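Local coordinates for AP-4 complex accessory subunit Tepsin (Equus caballus, PDB 5WF2), which probably associates with the AP-4 adaptor complex and may thereby play a role in vesicular protein trafficking at the trans-Golgi network, at residues L28-T33 and Q48-E53; R44-H49 and Q78-G83; L94-I99 and L126-A131; C68-T73 and R104-E109. All coordinates share one frame; numbering follows the deposited sequence.

Contact 1: residues L28-T33 and Q48-E53; sequences LSLVQT and QHFVKE
With chi1 of -179° in L30 and 175° in F50, both side chains swing their CG atoms opposite the backbone nitrogen, and the leucine branches meet the phenyl ring between two neighbouring helices. These are helices 25-35 and 44-56 of the all-helical VHS/ENTH-like domain of tepsin, which run antiparallel at 170° with their local axes 10.9 Å apart. A gap of that width is bridged by side chains rather than by close backbone packing, and L30 is the main bridge. Both of its methyls touch both partners. CD2 sits 3.6 Å from F50 CE1, an approach in which the leucine and phenylalanine side chains cross at about a right angle. CD1 lies closer to the aliphatic root of a charged residue, 3.8 Å from E53 CB. The glutamate chain then bends at chi2, carrying its carboxylate away from helix 25-35, so that the acid lends the interface carbon and not charge. The inner side of the contact is closed by helix 59-68, where V62 touches both V31 and F50, while L57, in the loop after helix 44-56, packs on L30. On the more exposed side, H49 makes a looser van der Waals contact, its CE1 4.2 Å from L30 CD1.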
loop_
_atom_site.group_PDB
_atom_site.type_symbol
_atom_site.label_atom_id
_atom_site.label_comp_id
_atom_site.label_asym_id
_atom_site.label_seq_id
_atom_site.Cartn_x
_atom_site.Cartn_y
_atom_site.Cartn_z
ATOM N N LEU A 28 -5.456 -7.413 -8.634
ATOM C CA LEU A 28 -4.460 -6.740 -9.456
ATOM C C LEU A 28 -5.061 -5.546 -10.181
ATOM O O LEU A 28 -4.472 -4.464 -10.204
ATOM C CB LEU A 28 -3.845 -7.715 -10.442
ATOM C CG LEU A 28 -2.852 -7.050 -11.410
ATOM C CD1 LEU A 28 -1.674 -6.369 -10.692
ATOM C CD2 LEU A 28 -2.317 -8.061 -12.383
ATOM N N SER A 29 -6.236 -5.720 -10.774
ATOM C CA SER A 29 -6.910 -4.600 -11.429
ATOM C C SER A 29 -7.115 -3.446 -10.472
ATOM O O SER A 29 -6.947 -2.283 -10.858
ATOM C CB SER A 29 -8.259 -5.039 -11.984
ATOM O OG SER A 29 -8.112 -6.163 -12.844
ATOM N N LEU A 30 -7.504 -3.744 -9.221
ATOM C CA LEU A 30 -7.718 -2.686 -8.232
ATOM C C LEU A 30 -6.430 -1.914 -7.974
ATOM O O LEU A 30 -6.424 -0.677 -7.929
ATOM C CB LEU A 30 -8.256 -3.272 -6.916
ATOM C CG LEU A 30 -8.513 -2.199 -5.851
ATOM C CD1 LEU A 30 -9.616 -1.212 -6.274
ATOM C CD2 LEU A 30 -8.834 -2.844 -4.487
ATOM N N VAL A 31 -5.327 -2.629 -7.774
ATOM C CA VAL A 31 -4.063 -1.971 -7.455
ATOM C C VAL A 31 -3.566 -1.183 -8.645
ATOM O O VAL A 31 -2.995 -0.095 -8.495
ATOM C CB VAL A 31 -3.030 -3.015 -7.015
ATOM C CG1 VAL A 31 -1.614 -2.447 -6.981
ATOM C CG2 VAL A 31 -3.423 -3.585 -5.637
ATOM N N GLN A 32 -3.762 -1.725 -9.852
ATOM C CA GLN A 32 -3.367 -0.983 -11.048
ATOM C C GLN A 32 -4.186 0.296 -11.172
ATOM O O GLN A 32 -3.655 1.342 -11.531
ATOM C CB GLN A 32 -3.500 -1.873 -12.293
ATOM C CG GLN A 32 -2.457 -2.969 -12.410
ATOM C CD GLN A 32 -2.708 -3.949 -13.573
ATOM O OE1 GLN A 32 -3.849 -4.156 -14.012
ATOM N NE2 GLN A 32 -1.630 -4.575 -14.047
ATOM N N THR A 33 -5.470 0.251 -10.814
ATOM C CA THR A 33 -6.285 1.461 -10.842
ATOM C C THR A 33 -5.776 2.486 -9.841
ATOM O O THR A 33 -5.557 3.659 -10.178
ATOM C CB THR A 33 -7.755 1.122 -10.549
ATOM O OG1 THR A 33 -8.363 0.562 -11.714
ATOM C CG2 THR A 33 -8.567 2.351 -10.140
ATOM N N GLN A 48 -11.538 6.331 -0.607
ATOM C CA GLN A 48 -12.759 5.687 -0.127
ATOM C C GLN A 48 -13.194 4.552 -1.048
ATOM O O GLN A 48 -13.634 3.492 -0.582
ATOM C CB GLN A 48 -13.872 6.718 0.018
ATOM C CG GLN A 48 -13.609 7.689 1.152
ATOM C CD GLN A 48 -14.823 8.524 1.511
ATOM O OE1 GLN A 48 -15.899 8.389 0.913
ATOM N NE2 GLN A 48 -14.656 9.391 2.502
ATOM N N HIS A 49 -13.093 4.768 -2.359
ATOM C CA HIS A 49 -13.382 3.713 -3.325
ATOM C C HIS A 49 -12.447 2.530 -3.146
ATOM O O HIS A 49 -12.891 1.381 -3.089
ATOM C CB HIS A 49 -13.270 4.268 -4.746
ATOM C CG HIS A 49 -13.187 3.210 -5.806
ATOM N ND1 HIS A 49 -11.998 2.865 -6.420
ATOM C CD2 HIS A 49 -14.137 2.414 -6.351
ATOM C CE1 HIS A 49 -12.224 1.911 -7.307
ATOM N NE2 HIS A 49 -13.511 1.614 -7.280
ATOM N N PHE A 50 -11.146 2.801 -3.035
ATOM C CA PHE A 50 -10.175 1.731 -2.851
ATOM C C PHE A 50 -10.526 0.887 -1.630
ATOM O O PHE A 50 -10.591 -0.348 -1.714
ATOM C CB PHE A 50 -8.761 2.308 -2.717
ATOM C CG PHE A 50 -7.717 1.258 -2.413
ATOM C CD1 PHE A 50 -7.325 0.361 -3.379
ATOM C CD2 PHE A 50 -7.134 1.186 -1.163
ATOM C CE1 PHE A 50 -6.373 -0.612 -3.099
ATOM C CE2 PHE A 50 -6.174 0.211 -0.874
ATOM C CZ PHE A 50 -5.798 -0.679 -1.836
ATOM N N VAL A 51 -10.804 1.543 -0.499
ATOM C CA VAL A 51 -11.134 0.829 0.736
ATOM C C VAL A 51 -12.431 0.027 0.601
ATOM O O VAL A 51 -12.539 -1.103 1.101
ATOM C CB VAL A 51 -11.198 1.838 1.882
ATOM C CG1 VAL A 51 -11.803 1.214 3.107
ATOM C CG2 VAL A 51 -9.809 2.306 2.152
ATOM N N LYS A 52 -13.444 0.605 -0.026
ATOM C CA LYS A 52 -14.698 -0.117 -0.246
ATOM C C LYS A 52 -14.459 -1.393 -1.037
ATOM O O LYS A 52 -14.914 -2.478 -0.642
ATOM C CB LYS A 52 -15.689 0.794 -0.971
ATOM C CG LYS A 52 -16.944 0.076 -1.432
ATOM C CD LYS A 52 -18.090 1.049 -1.586
ATOM C CE LYS A 52 -19.192 0.469 -2.462
ATOM N NZ LYS A 52 -19.099 0.938 -3.888
ATOM N N GLU A 53 -13.686 -1.290 -2.125
ATOM C CA GLU A 53 -13.410 -2.461 -2.949
ATOM C C GLU A 53 -12.557 -3.474 -2.210
ATOM O O GLU A 53 -12.766 -4.681 -2.344
ATOM C CB GLU A 53 -12.710 -2.041 -4.238
ATOM C CG GLU A 53 -13.582 -1.306 -5.234
ATOM C CD GLU A 53 -14.840 -2.077 -5.604
ATOM O OE1 GLU A 53 -14.728 -3.283 -5.910
ATOM O OE2 GLU A 53 -15.940 -1.473 -5.570
#

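Contact 2: residues R44-H49 and Q78-G83; sequences REEAQH and QMRALG
Helices 44-56 and 75-89 keep their backbones well apart here, and E46 and R80 alone join segments 44-49 and 78-83 by reaching across the gap. The result is an interhelical salt bridge within the VHS/ENTH-like helical domain, between the first turn of one helix and the middle of another. E46 stretches out beyond CG, whereas R80 bends at chi3 (64°), which turns its guanidinium toward the acid. R80 NH2 donates to E46 OE1 over 3.1 Å, with an N-H...O angle of 159°. The two flat groups stand perpendicular to each other: the oxygen lies close to the guanidinium plane, at the edge of the arginine, but the nitrogen comes down on the carboxylate from above its plane. This is therefore a single-oxygen bridge and not the coplanar, two-pronged pairing of a carboxylate with a guanidinium. The rest of the guanidinium is held by backbone, NE donating to V34 O and NH1 to R39 O, so that the buried arginine ties the end of helix 25-35 and the loop after it to both helices. A water also bridges the pair, donating to E46 OE1 at 2.8 Å and accepting from R80 NH1 at 3.0 Å.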
loop_
_atom_site.group_PDB
_atom_site.type_symbol
_atom_site.label_atom_id
_atom_site.label_comp_id
_atom_site.label_asym_id
_atom_site.label_seq_id
_atom_site.Cartn_x
_atom_site.Cartn_y
_atom_site.Cartn_z
ATOM N N ARG A 44 -9.685 11.987 -1.711
ATOM C CA ARG A 44 -10.613 11.434 -0.738
ATOM C C ARG A 44 -11.523 10.408 -1.394
ATOM O O ARG A 44 -11.768 9.328 -0.839
ATOM C CB ARG A 44 -11.415 12.593 -0.131
ATOM C CG ARG A 44 -12.406 12.210 0.922
ATOM C CD ARG A 44 -12.873 13.423 1.745
ATOM N NE ARG A 44 -13.403 12.964 3.031
ATOM C CZ ARG A 44 -14.682 12.673 3.272
ATOM N NH1 ARG A 44 -15.599 12.807 2.321
ATOM N NH2 ARG A 44 -15.056 12.244 4.476
ATOM N N GLU A 45 -11.976 10.712 -2.614
ATOM C CA GLU A 45 -12.868 9.833 -3.351
ATOM C C GLU A 45 -12.159 8.552 -3.734
ATOM O O GLU A 45 -12.708 7.459 -3.576
ATOM C CB GLU A 45 -13.401 10.563 -4.595
ATOM C CG GLU A 45 -13.914 12.022 -4.317
ATOM C CD GLU A 45 -12.848 13.145 -4.501
ATOM O OE1 GLU A 45 -12.689 13.658 -5.647
ATOM O OE2 GLU A 45 -12.178 13.529 -3.505
ATOM N N GLU A 46 -10.918 8.660 -4.199
ATOM C CA GLU A 46 -10.198 7.480 -4.653
ATOM C C GLU A 46 -9.869 6.567 -3.484
ATOM O O GLU A 46 -9.975 5.338 -3.594
ATOM C CB GLU A 46 -8.921 7.888 -5.369
ATOM C CG GLU A 46 -9.113 8.526 -6.739
ATOM C CD GLU A 46 -7.844 9.197 -7.221
ATOM O OE1 GLU A 46 -6.941 9.444 -6.384
ATOM O OE2 GLU A 46 -7.731 9.480 -8.429
ATOM N N ALA A 47 -9.470 7.150 -2.361
ATOM C CA ALA A 47 -9.162 6.342 -1.194
ATOM C C ALA A 47 -10.407 5.628 -0.684
ATOM O O ALA A 47 -10.362 4.439 -0.354
ATOM C CB ALA A 47 -8.557 7.222 -0.107
ATOM N N GLN A 48 -11.538 6.331 -0.607
ATOM C CA GLN A 48 -12.759 5.687 -0.127
ATOM C C GLN A 48 -13.194 4.552 -1.048
ATOM O O GLN A 48 -13.634 3.492 -0.582
ATOM C CB GLN A 48 -13.872 6.718 0.018
ATOM C CG GLN A 48 -13.609 7.689 1.152
ATOM C CD GLN A 48 -14.823 8.524 1.511
ATOM O OE1 GLN A 48 -15.899 8.389 0.913
ATOM N NE2 GLN A 48 -14.656 9.391 2.502
ATOM N N HIS A 49 -13.093 4.768 -2.359
ATOM C CA HIS A 49 -13.382 3.713 -3.325
ATOM C C HIS A 49 -12.447 2.530 -3.146
ATOM O O HIS A 49 -12.891 1.381 -3.089
ATOM C CB HIS A 49 -13.270 4.268 -4.746
ATOM C CG HIS A 49 -13.187 3.210 -5.806
ATOM N ND1 HIS A 49 -11.998 2.865 -6.420
ATOM C CD2 HIS A 49 -14.137 2.414 -6.351
ATOM C CE1 HIS A 49 -12.224 1.911 -7.307
ATOM N NE2 HIS A 49 -13.511 1.614 -7.280
ATOM N N GLN A 78 5.075 4.660 -6.556
ATOM C CA GLN A 78 5.440 4.300 -5.185
ATOM C C GLN A 78 4.657 5.127 -4.184
ATOM O O GLN A 78 4.179 4.599 -3.172
ATOM C CB GLN A 78 6.927 4.494 -4.954
ATOM C CG GLN A 78 7.834 3.461 -5.612
ATOM C CD GLN A 78 9.283 3.698 -5.253
ATOM O OE1 GLN A 78 9.774 4.826 -5.325
ATOM N NE2 GLN A 78 9.974 2.644 -4.837
ATOM N N MET A 79 4.531 6.438 -4.431
ATOM C CA MET A 79 3.811 7.312 -3.514
ATOM C C MET A 79 2.344 6.910 -3.404
ATOM O O MET A 79 1.802 6.812 -2.299
ATOM C CB MET A 79 3.945 8.780 -3.957
ATOM C CG MET A 79 5.337 9.357 -3.691
ATOM S SD MET A 79 5.679 9.653 -1.949
ATOM C CE MET A 79 4.544 10.978 -1.566
ATOM N N ARG A 80 1.699 6.630 -4.534
ATOM C CA ARG A 80 0.289 6.250 -4.504
ATOM C C ARG A 80 0.103 4.890 -3.857
ATOM O O ARG A 80 -0.874 4.678 -3.127
ATOM C CB ARG A 80 -0.305 6.274 -5.923
ATOM C CG ARG A 80 -0.321 7.695 -6.546
ATOM C CD ARG A 80 -0.969 7.706 -7.922
ATOM N NE ARG A 80 -2.375 7.340 -7.866
ATOM C CZ ARG A 80 -3.365 8.186 -7.649
ATOM N NH1 ARG A 80 -3.107 9.458 -7.489
ATOM N NH2 ARG A 80 -4.626 7.752 -7.604
ATOM N N ALA A 81 1.010 3.956 -4.122
ATOM C CA ALA A 81 0.944 2.641 -3.485
ATOM C C ALA A 81 1.093 2.770 -1.977
ATOM O O ALA A 81 0.337 2.138 -1.239
ATOM C CB ALA A 81 2.011 1.712 -4.067
ATOM N N LEU A 82 2.053 3.586 -1.501
ATOM C CA LEU A 82 2.158 3.882 -0.062
ATOM C C LEU A 82 0.888 4.514 0.490
ATOM O O LEU A 82 0.479 4.223 1.626
ATOM C CB LEU A 82 3.348 4.793 0.241
ATOM C CG LEU A 82 4.749 4.180 0.065
ATOM C CD1 LEU A 82 5.838 5.236 0.188
ATOM C CD2 LEU A 82 5.032 3.056 1.043
ATOM N N GLY A 83 0.302 5.454 -0.247
ATOM C CA GLY A 83 -0.974 6.010 0.171
ATOM C C GLY A 83 -2.028 4.950 0.370
ATOM O O GLY A 83 -2.811 5.013 1.321
HETATM O O HOH W 1 -5.145 11.605 -6.843
#

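Contact 3: residues L94-I99 and L126-A131; sequences LPQEHI and LRHFEA
Q96 reaches from the first turn of helix 96-111 to F129 and H128 on helix 117-132, joining the last two helices of the VHS/ENTH-like helical domain. Its CB points toward the partner helix, and from there the chain runs extended. CG is the first atom to reach the phenyl ring, 4.1 Å from F129 CD1. One bond further on, CD comes in to 3.7 Å from the same F129 CD1, with the amide plane turned 49° from the ring. At the tip the amide divides. OE1 lies 3.7 Å from F129 CA, beside the helix backbone, and is hydrogen-bonded to S132 OG, just past the segment, which also bonds H128 O. NE2 points the other way and donates to G89 O, at the end of helix 75-89; on this route it passes the edge of the H128 imidazole, 3.8 Å from H128 NE2, in a contact that is packing alone. With both ends of the amide engaged, its rotation is probably fixed, and the amide carbon can rest obliquely against the phenyl ring. One helical turn further along, I99 approaches the same ring. The CG2 branch of I99, anti to the backbone nitrogen, is the one that makes the contact, while L100 and T103 add further packing to F129 from helix 96-111. Q96 and I99 both approach F129 from the same side of its ring, Q96 near CD1 and CE1, and I99 CG2 3.6 Å from F129 CE2.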
loop_
_atom_site.group_PDB
_atom_site.type_symbol
_atom_site.label_atom_id
_atom_site.label_comp_id
_atom_site.label_asym_id
_atom_site.label_seq_id
_atom_site.Cartn_x
_atom_site.Cartn_y
_atom_site.Cartn_z
ATOM N N LEU A 94 -7.900 -5.578 8.062
ATOM C CA LEU A 94 -6.965 -6.520 8.644
ATOM C C LEU A 94 -6.513 -5.997 9.990
ATOM O O LEU A 94 -6.440 -4.786 10.190
ATOM C CB LEU A 94 -5.744 -6.726 7.750
ATOM C CG LEU A 94 -5.936 -7.599 6.515
ATOM C CD1 LEU A 94 -4.573 -7.664 5.825
ATOM C CD2 LEU A 94 -6.435 -8.988 6.862
ATOM N N PRO A 95 -6.212 -6.875 10.937
ATOM C CA PRO A 95 -5.601 -6.397 12.181
ATOM C C PRO A 95 -4.394 -5.554 11.823
ATOM O O PRO A 95 -3.700 -5.846 10.843
ATOM C CB PRO A 95 -5.214 -7.681 12.913
ATOM C CG PRO A 95 -6.065 -8.756 12.299
ATOM C CD PRO A 95 -6.323 -8.343 10.883
ATOM N N GLN A 96 -4.154 -4.472 12.572
ATOM C CA GLN A 96 -3.040 -3.627 12.149
ATOM C C GLN A 96 -1.706 -4.302 12.446
ATOM O O GLN A 96 -0.718 -4.016 11.765
ATOM C CB GLN A 96 -3.069 -2.223 12.783
ATOM C CG GLN A 96 -2.698 -1.112 11.753
ATOM C CD GLN A 96 -2.370 0.233 12.370
ATOM O OE1 GLN A 96 -1.480 0.338 13.206
ATOM N NE2 GLN A 96 -3.090 1.271 11.958
ATOM N N GLU A 97 -1.657 -5.206 13.414
ATOM C CA GLU A 97 -0.423 -5.963 13.594
ATOM C C GLU A 97 -0.149 -6.844 12.382
ATOM O O GLU A 97 1.018 -7.098 12.031
ATOM C CB GLU A 97 -0.505 -6.790 14.856
ATOM C CG GLU A 97 0.836 -7.240 15.278
ATOM C CD GLU A 97 0.785 -8.096 16.500
ATOM O OE1 GLU A 97 -0.300 -8.140 17.120
ATOM O OE2 GLU A 97 1.821 -8.731 16.818
ATOM N N HIS A 98 -1.208 -7.315 11.729
ATOM C CA HIS A 98 -1.048 -8.135 10.537
ATOM C C HIS A 98 -0.594 -7.299 9.351
ATOM O O HIS A 98 0.252 -7.741 8.560
ATOM C CB HIS A 98 -2.361 -8.850 10.226
ATOM C CG HIS A 98 -2.216 -10.075 9.378
ATOM N ND1 HIS A 98 -3.255 -10.963 9.185
ATOM C CD2 HIS A 98 -1.170 -10.561 8.674
ATOM C CE1 HIS A 98 -2.853 -11.945 8.393
ATOM N NE2 HIS A 98 -1.594 -11.715 8.055
ATOM N N ILE A 99 -1.123 -6.085 9.206
ATOM C CA ILE A 99 -0.612 -5.201 8.159
ATOM C C ILE A 99 0.865 -4.912 8.395
ATOM O O ILE A 99 1.662 -4.951 7.448
ATOM C CB ILE A 99 -1.450 -3.916 8.058
ATOM C CG1 ILE A 99 -2.864 -4.295 7.583
ATOM C CG2 ILE A 99 -0.908 -3.024 6.962
ATOM C CD1 ILE A 99 -3.809 -3.136 7.483
ATOM N N LEU A 126 5.525 3.361 8.618
ATOM C CA LEU A 126 6.138 2.338 9.450
ATOM C C LEU A 126 6.067 2.734 10.908
ATOM O O LEU A 126 5.722 1.918 11.769
ATOM C CB LEU A 126 7.586 2.129 9.011
ATOM C CG LEU A 126 8.414 1.083 9.753
ATOM C CD1 LEU A 126 7.714 -0.238 9.733
ATOM C CD2 LEU A 126 9.787 0.960 9.093
ATOM N N ARG A 127 6.378 4.002 11.217
ATOM C CA ARG A 127 6.339 4.446 12.614
ATOM C C ARG A 127 4.928 4.398 13.188
ATOM O O ARG A 127 4.744 4.082 14.364
ATOM C CB ARG A 127 6.911 5.858 12.748
ATOM C CG ARG A 127 8.418 5.985 12.412
ATOM C CD ARG A 127 9.361 5.428 13.462
ATOM N NE ARG A 127 9.724 4.050 13.159
ATOM C CZ ARG A 127 10.705 3.688 12.337
ATOM N NH1 ARG A 127 11.452 4.604 11.728
ATOM N NH2 ARG A 127 10.930 2.393 12.124
ATOM N N HIS A 128 3.928 4.647 12.366
ATOM C CA HIS A 128 2.543 4.570 12.801
ATOM C C HIS A 128 2.149 3.127 13.131
ATOM O O HIS A 128 1.591 2.852 14.201
ATOM C CB HIS A 128 1.658 5.156 11.726
ATOM C CG HIS A 128 0.219 5.220 12.115
ATOM N ND1 HIS A 128 -0.292 6.213 12.932
ATOM C CD2 HIS A 128 -0.793 4.353 11.897
ATOM C CE1 HIS A 128 -1.578 5.990 13.127
ATOM N NE2 HIS A 128 -1.910 4.865 12.521
ATOM N N PHE A 129 2.437 2.184 12.223
ATOM C CA PHE A 129 2.074 0.790 12.465
ATOM C C PHE A 129 2.805 0.240 13.688
ATOM O O PHE A 129 2.217 -0.477 14.502
ATOM C CB PHE A 129 2.372 -0.061 11.221
ATOM C CG PHE A 129 1.542 0.263 9.996
ATOM C CD1 PHE A 129 0.364 1.006 10.070
ATOM C CD2 PHE A 129 1.876 -0.325 8.768
ATOM C CE1 PHE A 129 -0.389 1.250 8.946
ATOM C CE2 PHE A 129 1.115 -0.086 7.627
ATOM C CZ PHE A 129 -0.014 0.690 7.702
ATOM N N GLU A 130 4.076 0.616 13.873
ATOM C CA GLU A 130 4.831 0.167 15.040
ATOM C C GLU A 130 4.241 0.723 16.334
ATOM O O GLU A 130 4.160 0.016 17.347
ATOM C CB GLU A 130 6.294 0.573 14.872
ATOM C CG GLU A 130 7.029 -0.234 13.830
ATOM C CD GLU A 130 8.470 0.135 13.657
ATOM O OE1 GLU A 130 8.872 1.266 14.026
ATOM O OE2 GLU A 130 9.202 -0.715 13.118
ATOM N N ALA A 131 3.800 1.975 16.310
ATOM C CA ALA A 131 3.240 2.605 17.499
ATOM C C ALA A 131 1.955 1.928 17.948
ATOM O O ALA A 131 1.737 1.717 19.149
ATOM C CB ALA A 131 2.989 4.074 17.207
#

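Contact 4: residues C68-T73 and R104-E109; sequences CHLGGT and RPRLQE
An arginine side chain capturing a loop carbonyl is the essence of this contact, in which R106 of helix 96-111 grips L70 in the turn between helices 59-68 and 75-89. Here it fastens that loop to helix 96-111 within the VHS/ENTH-like helical domain. The loop opens with a type I beta turn from C68 to G71, which presents L70 O to the arginine. R106 NH2 donates to L70 O over 2.9 Å in an almost straight bond, 174° at the hydrogen. The oxygen lies in the guanidinium plane, although the nitrogen sits above the plane of the carbonyl. Q78 NE2 also donates to L70 O, so helices 75-89 and 96-111 share one acceptor. The second terminal nitrogen of R106 is engaged by E109 one turn on, NH1 meeting OE1 at 2.9 Å in a salt bridge that holds the guanidinium from its other end. Farther back, the aliphatic part of the arginine, bent at chi2 (55°), slides past the leucine in the opposite direction. L70 itself dips into the core toward A81 and L82 of helix 75-89, and on its way L70 CD1 packs 3.8 Å from R106 CG.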
loop_
_atom_site.group_PDB
_atom_site.type_symbol
_atom_site.label_atom_id
_atom_site.label_comp_id
_atom_site.label_asym_id
_atom_site.label_seq_id
_atom_site.Cartn_x
_atom_site.Cartn_y
_atom_site.Cartn_z
ATOM N N CYS A 68 4.378 -5.270 -4.243
ATOM C CA CYS A 68 5.026 -5.439 -5.544
ATOM C C CYS A 68 5.222 -4.106 -6.245
ATOM O O CYS A 68 6.292 -3.851 -6.807
ATOM C CB CYS A 68 4.217 -6.404 -6.413
ATOM S SG CYS A 68 4.309 -8.073 -5.814
ATOM N N HIS A 69 4.225 -3.229 -6.212
ATOM C CA HIS A 69 4.367 -1.934 -6.854
ATOM C C HIS A 69 5.271 -0.964 -6.103
ATOM O O HIS A 69 5.438 0.166 -6.568
ATOM C CB HIS A 69 2.998 -1.288 -7.055
ATOM C CG HIS A 69 2.212 -1.907 -8.163
ATOM N ND1 HIS A 69 1.635 -3.157 -8.070
ATOM C CD2 HIS A 69 1.918 -1.448 -9.401
ATOM C CE1 HIS A 69 1.020 -3.441 -9.202
ATOM N NE2 HIS A 69 1.178 -2.421 -10.029
ATOM N N LEU A 70 5.836 -1.335 -4.965
ATOM C CA LEU A 70 6.775 -0.453 -4.293
ATOM C C LEU A 70 8.179 -0.605 -4.833
ATOM O O LEU A 70 9.045 0.164 -4.442
ATOM C CB LEU A 70 6.799 -0.707 -2.778
ATOM C CG LEU A 70 5.499 -0.305 -2.093
ATOM C CD1 LEU A 70 5.566 -0.649 -0.638
ATOM C CD2 LEU A 70 5.290 1.167 -2.183
ATOM N N GLY A 71 8.405 -1.553 -5.723
ATOM C CA GLY A 71 9.712 -1.730 -6.330
ATOM C C GLY A 71 9.593 -1.865 -7.831
ATOM O O GLY A 71 8.617 -2.423 -8.345
ATOM N N GLY A 72 10.596 -1.347 -8.530
ATOM C CA GLY A 72 10.604 -1.439 -9.978
ATOM C C GLY A 72 9.640 -0.502 -10.650
ATOM O O GLY A 72 9.223 -0.759 -11.786
ATOM N N THR A 73 9.266 0.584 -9.981
ATOM C CA THR A 73 8.331 1.528 -10.564
ATOM C C THR A 73 8.906 2.930 -10.452
ATOM O O THR A 73 10.072 3.113 -10.076
ATOM C CB THR A 73 6.954 1.437 -9.871
ATOM O OG1 THR A 73 7.077 1.798 -8.491
ATOM C CG2 THR A 73 6.385 0.026 -9.939
ATOM N N ARG A 104 6.267 -4.611 6.985
ATOM C CA ARG A 104 7.477 -4.136 7.646
ATOM C C ARG A 104 8.721 -4.236 6.784
ATOM O O ARG A 104 9.489 -3.256 6.746
ATOM C CB ARG A 104 7.694 -4.875 8.965
ATOM C CG ARG A 104 9.036 -4.560 9.575
ATOM C CD ARG A 104 9.360 -5.518 10.674
ATOM N NE ARG A 104 8.707 -5.171 11.932
ATOM C CZ ARG A 104 7.647 -5.804 12.413
ATOM N NH1 ARG A 104 7.106 -6.782 11.700
ATOM N NH2 ARG A 104 7.139 -5.451 13.591
ATOM N N PRO A 105 9.012 -5.343 6.101
ATOM C CA PRO A 105 10.298 -5.417 5.379
ATOM C C PRO A 105 10.467 -4.381 4.292
ATOM O O PRO A 105 11.533 -3.760 4.194
ATOM C CB PRO A 105 10.292 -6.842 4.809
ATOM C CG PRO A 105 9.459 -7.603 5.739
ATOM C CD PRO A 105 8.361 -6.663 6.156
ATOM N N ARG A 106 9.457 -4.186 3.451
ATOM C CA ARG A 106 9.597 -3.230 2.372
ATOM C C ARG A 106 9.565 -1.807 2.899
ATOM O O ARG A 106 10.322 -0.948 2.427
ATOM C CB ARG A 106 8.523 -3.441 1.315
ATOM C CG ARG A 106 8.738 -2.583 0.051
ATOM C CD ARG A 106 10.167 -2.798 -0.612
ATOM N NE ARG A 106 10.355 -1.928 -1.775
ATOM C CZ ARG A 106 11.527 -1.441 -2.193
ATOM N NH1 ARG A 106 12.654 -1.721 -1.549
ATOM N NH2 ARG A 106 11.564 -0.623 -3.242
ATOM N N LEU A 107 8.734 -1.537 3.901
ATOM C CA LEU A 107 8.750 -0.211 4.517
ATOM C C LEU A 107 10.095 0.086 5.169
ATOM O O LEU A 107 10.583 1.225 5.091
ATOM C CB LEU A 107 7.627 -0.092 5.539
ATOM C CG LEU A 107 6.210 -0.019 4.986
ATOM C CD1 LEU A 107 5.257 0.018 6.146
ATOM C CD2 LEU A 107 6.047 1.271 4.157
ATOM N N GLN A 108 10.719 -0.906 5.820
ATOM C CA GLN A 108 12.060 -0.699 6.375
ATOM C C GLN A 108 13.074 -0.386 5.271
ATOM O O GLN A 108 13.905 0.514 5.427
ATOM C CB GLN A 108 12.534 -1.932 7.176
ATOM C CG GLN A 108 12.070 -2.003 8.604
ATOM C CD GLN A 108 12.356 -3.361 9.273
ATOM O OE1 GLN A 108 12.643 -4.358 8.604
ATOM N NE2 GLN A 108 12.304 -3.381 10.609
ATOM N N GLU A 109 13.024 -1.115 4.159
ATOM C CA GLU A 109 13.925 -0.838 3.040
ATOM C C GLU A 109 13.761 0.585 2.515
ATOM O O GLU A 109 14.755 1.297 2.280
ATOM C CB GLU A 109 13.696 -1.838 1.920
ATOM C CG GLU A 109 14.283 -3.211 2.216
ATOM C CD GLU A 109 13.798 -4.295 1.283
ATOM O OE1 GLU A 109 13.120 -3.980 0.264
ATOM O OE2 GLU A 109 14.094 -5.473 1.591
#

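All four contacts belong to one VHS/ENTH-like helical domain, and their touching residues come from five of its six helices and from the loop after helix 59-68. Contacts 1 and 2 are neighbours, with centres about 9 Å apart, and both use helix 44-56; contacts 3 and 4 share helix 96-111, with centres about 16 Å apart. Contact 1 closes before contacts 3 and 4 open, whereas the segments of contact 4 alternate with those of contacts 2 and 3, cross-tying the helices. Contacts 2 and 4 lie on opposite sides of the chain's centre yet meet through L82, packing on L70 and L107, and through Q78, which reaches the L70 carbonyl; H69 touches V31 to connect contacts 1 and 4.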